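Local coordinates for BES (Bacillus cereus ATCC 14579, PDB 2QM0), which is of unknown function but belongs to the esterase D family and is probably a hydrolase of the alpha/beta-hydrolase type, at residues 34-38 and 60-64. Sequence-based numbering, arbitrary orientation.
Sequences IHISK and FQTFH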
ATOM      1  N   ILE B  34      -0.042  -1.665 -19.148  1.00 30.63           N
ATOM      2  CA  ILE B  34      -1.180  -1.093 -18.430  1.00 30.85           C
ATOM      3  C   ILE B  34      -1.756  -2.174 -17.517  1.00 31.68           C
ATOM      4  O   ILE B  34      -2.002  -3.305 -17.973  1.00 32.24           O
ATOM      5  CB  ILE B  34      -2.295  -0.573 -19.401  1.00 30.95           C
ATOM      6  CG1 ILE B  34      -1.734   0.347 -20.507  1.00 29.94           C
ATOM      7  CG2 ILE B  34      -3.484   0.028 -18.611  1.00 29.12           C
ATOM      8  CD1 ILE B  34      -0.737   1.383 -20.069  1.00 27.26           C
ATOM      9  N   HIS B  35      -1.972  -1.850 -16.235  1.00 31.77           N
ATOM     10  CA  HIS B  35      -2.615  -2.797 -15.327  1.00 32.45           C
ATOM     11  C   HIS B  35      -3.996  -2.260 -15.000  1.00 32.50           C
ATOM     12  O   HIS B  35      -4.149  -1.066 -14.733  1.00 31.60           O
ATOM     13  CB  HIS B  35      -1.787  -2.996 -14.063  1.00 32.34           C
ATOM     14  CG  HIS B  35      -0.514  -3.761 -14.281  1.00 33.70           C
ATOM     15  ND1 HIS B  35       0.434  -3.921 -13.293  1.00 35.02           N
ATOM     16  CD2 HIS B  35      -0.058  -4.453 -15.355  1.00 34.24           C
ATOM     17  CE1 HIS B  35       1.442  -4.639 -13.761  1.00 38.42           C
ATOM     18  NE2 HIS B  35       1.162  -4.987 -15.007  1.00 38.00           N
ATOM     19  N   ILE B  36      -5.009  -3.124 -15.069  1.00 31.66           N
ATOM     20  CA  ILE B  36      -6.384  -2.700 -14.760  1.00 32.09           C
ATOM     21  C   ILE B  36      -7.082  -3.550 -13.703  1.00 32.60           C
ATOM     22  O   ILE B  36      -7.089  -4.776 -13.789  1.00 32.22           O
ATOM     23  CB  ILE B  36      -7.290  -2.613 -16.035  1.00 32.09           C
ATOM     24  CG1 ILE B  36      -6.741  -1.630 -17.054  1.00 32.93           C
ATOM     25  CG2 ILE B  36      -8.741  -2.193 -15.690  1.00 32.45           C
ATOM     26  CD1 ILE B  36      -6.221  -2.318 -18.293  1.00 34.54           C
ATOM     27  N   SER B  37      -7.689  -2.878 -12.732  1.00 31.99           N
ATOM     28  CA  SER B  37      -8.432  -3.508 -11.653  1.00 33.22           C
ATOM     29  C   SER B  37      -9.862  -3.029 -11.811  1.00 33.66           C
ATOM     30  O   SER B  37     -10.120  -1.824 -12.000  1.00 33.91           O
ATOM     31  CB  SER B  37      -7.886  -3.013 -10.315  1.00 34.18           C
ATOM     32  OG  SER B  37      -8.623  -3.549  -9.238  1.00 35.24           O
ATOM     33  N   LYS B  38     -10.798  -3.966 -11.774  1.00 33.21           N
ATOM     34  CA  LYS B  38     -12.197  -3.618 -11.812  1.00 33.66           C
ATOM     35  C   LYS B  38     -12.858  -4.033 -10.499  1.00 33.19           C
ATOM     36  O   LYS B  38     -12.624  -5.148 -10.020  1.00 32.76           O
ATOM     37  CB  LYS B  38     -12.848  -4.342 -12.974  1.00 34.04           C
ATOM     38  CG  LYS B  38     -14.326  -4.003 -13.170  1.00 36.62           C
ATOM     39  CD  LYS B  38     -14.950  -4.972 -14.160  1.00 37.50           C
ATOM     40  CE  LYS B  38     -16.464  -5.019 -14.002  1.00 40.66           C
ATOM     41  NZ  LYS B  38     -16.851  -5.529 -12.661  1.00 33.75           N
ATOM     42  N   PHE B  60       0.353   0.139  -8.358  1.00 24.55           N
ATOM     43  CA  PHE B  60      -0.978  -0.388  -8.763  1.00 25.53           C
ATOM     44  C   PHE B  60      -1.599  -1.315  -7.690  1.00 25.49           C
ATOM     45  O   PHE B  60      -2.786  -1.184  -7.340  1.00 25.24           O
ATOM     46  CB  PHE B  60      -0.889  -1.089 -10.159  1.00 25.31           C
ATOM     47  CG  PHE B  60      -2.145  -1.881 -10.531  1.00 27.29           C
ATOM     48  CD1 PHE B  60      -3.222  -1.257 -11.158  1.00 27.87           C
ATOM     49  CD2 PHE B  60      -2.249  -3.231 -10.198  1.00 30.55           C
ATOM     50  CE1 PHE B  60      -4.398  -1.981 -11.483  1.00 27.33           C
ATOM     51  CE2 PHE B  60      -3.410  -3.968 -10.503  1.00 31.60           C
ATOM     52  CZ  PHE B  60      -4.485  -3.333 -11.150  1.00 29.94           C
ATOM     53  N   GLN B  61      -0.823  -2.265  -7.188  1.00 25.27           N
ATOM     54  CA  GLN B  61      -1.429  -3.309  -6.296  1.00 26.35           C
ATOM     55  C   GLN B  61      -1.846  -2.661  -4.960  1.00 25.32           C
ATOM     56  O   GLN B  61      -2.907  -2.975  -4.411  1.00 25.53           O
ATOM     57  CB  GLN B  61      -0.489  -4.500  -6.047  1.00 25.93           C
ATOM     58  CG  GLN B  61      -0.147  -5.339  -7.292  1.00 29.38           C
ATOM     59  CD  GLN B  61      -1.296  -6.250  -7.695  1.00 32.16           C
ATOM     60  OE1 GLN B  61      -2.214  -6.459  -6.915  1.00 36.03           O
ATOM     61  NE2 GLN B  61      -1.263  -6.768  -8.922  1.00 34.08           N
ATOM     62  N   THR B  62      -1.042  -1.701  -4.491  1.00 25.09           N
ATOM     63  CA  THR B  62      -1.402  -0.915  -3.296  1.00 25.85           C
ATOM     64  C   THR B  62      -2.746  -0.192  -3.453  1.00 25.14           C
ATOM     65  O   THR B  62      -3.626  -0.253  -2.554  1.00 25.99           O
ATOM     66  CB  THR B  62      -0.226   0.047  -2.946  1.00 25.36           C
ATOM     67  OG1 THR B  62       0.874  -0.784  -2.547  1.00 27.23           O
ATOM     68  CG2 THR B  62      -0.555   0.964  -1.797  1.00 26.47           C
ATOM     69  N   PHE B  63      -2.939   0.471  -4.599  1.00 25.14           N
ATOM     70  CA  PHE B  63      -4.221   1.105  -4.865  1.00 23.90           C
ATOM     71  C   PHE B  63      -5.305   0.064  -4.958  1.00 24.90           C
ATOM     72  O   PHE B  63      -6.386   0.212  -4.345  1.00 24.55           O
ATOM     73  CB  PHE B  63      -4.155   1.942  -6.163  1.00 25.10           C
ATOM     74  CG  PHE B  63      -3.744   3.377  -5.919  1.00 26.77           C
ATOM     75  CD1 PHE B  63      -2.387   3.720  -5.805  1.00 27.57           C
ATOM     76  CD2 PHE B  63      -4.705   4.360  -5.766  1.00 25.63           C
ATOM     77  CE1 PHE B  63      -1.983   5.070  -5.572  1.00 28.34           C
ATOM     78  CE2 PHE B  63      -4.335   5.690  -5.514  1.00 26.50           C
ATOM     79  CZ  PHE B  63      -2.955   6.042  -5.429  1.00 24.07           C
ATOM     80  N   HIS B  64      -5.038  -0.976  -5.761  1.00 25.61           N
ATOM     81  CA  HIS B  64      -6.021  -2.062  -5.953  1.00 26.63           C
ATOM     82  C   HIS B  64      -6.479  -2.614  -4.585  1.00 25.60           C
ATOM     83  O   HIS B  64      -7.700  -2.677  -4.297  1.00 24.35           O
ATOM     84  CB  HIS B  64      -5.407  -3.172  -6.800  1.00 26.42           C
ATOM     85  CG  HIS B  64      -6.181  -4.466  -6.749  1.00 31.14           C
ATOM     86  ND1 HIS B  64      -7.392  -4.642  -7.388  1.00 32.90           N
ATOM     87  CD2 HIS B  64      -5.930  -5.630  -6.091  1.00 34.88           C
ATOM     88  CE1 HIS B  64      -7.853  -5.861  -7.141  1.00 32.24           C
ATOM     89  NE2 HIS B  64      -6.986  -6.479  -6.353  1.00 35.00           N
TER
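A buried helix-on-sheet contact joins strand 31-37, second from one edge of the central mixed sheet, to helix 56-70, which packs on one face of it. The segments run almost parallel, their axes 10° apart and 9.5 Å at closest approach. Alternation along the strand turns His-35 and Ser-37 toward the helix and Ile-36 away, to the other face, against Trp-21 and Phe-147. From the helix, Phe-60 and His-64, about one turn apart, face the strand. Phe-60 is the centrepiece: its flat ring lets CB of His-35 sit over one face, 3.6 Å from the ring centroid in a CH-pi contact, while the imidazole of His-35 presents its edge to the phenyl face in a T-shaped pair (centroids 5.5 Å apart, planes at 75°). Phe-60 CZ reaches Ser-37 CB at 3.5 Å. The short serine side chain brings its hydroxyl to the edge of the His-64 imidazole, a polar link beside the phenyl ring: a very short 2.5 Å hydrogen bond between Ser-37 OG and His-64 ND1. Phe-60 also packs on Ile-84 of strand 83-88. Ile-13 of the second subunit packs on His-35 and Phe-60, and Glu-65 of that subunit accepts hydrogen bonds from Gln-61 N and Thr-62 OG1, so the contact lies at the subunit interface. Running along the strands, helix 56-70 connects strand 48-54 to its parallel neighbour 83-88, a beta-alpha-beta crossover of the alpha/beta-hydrolase fold.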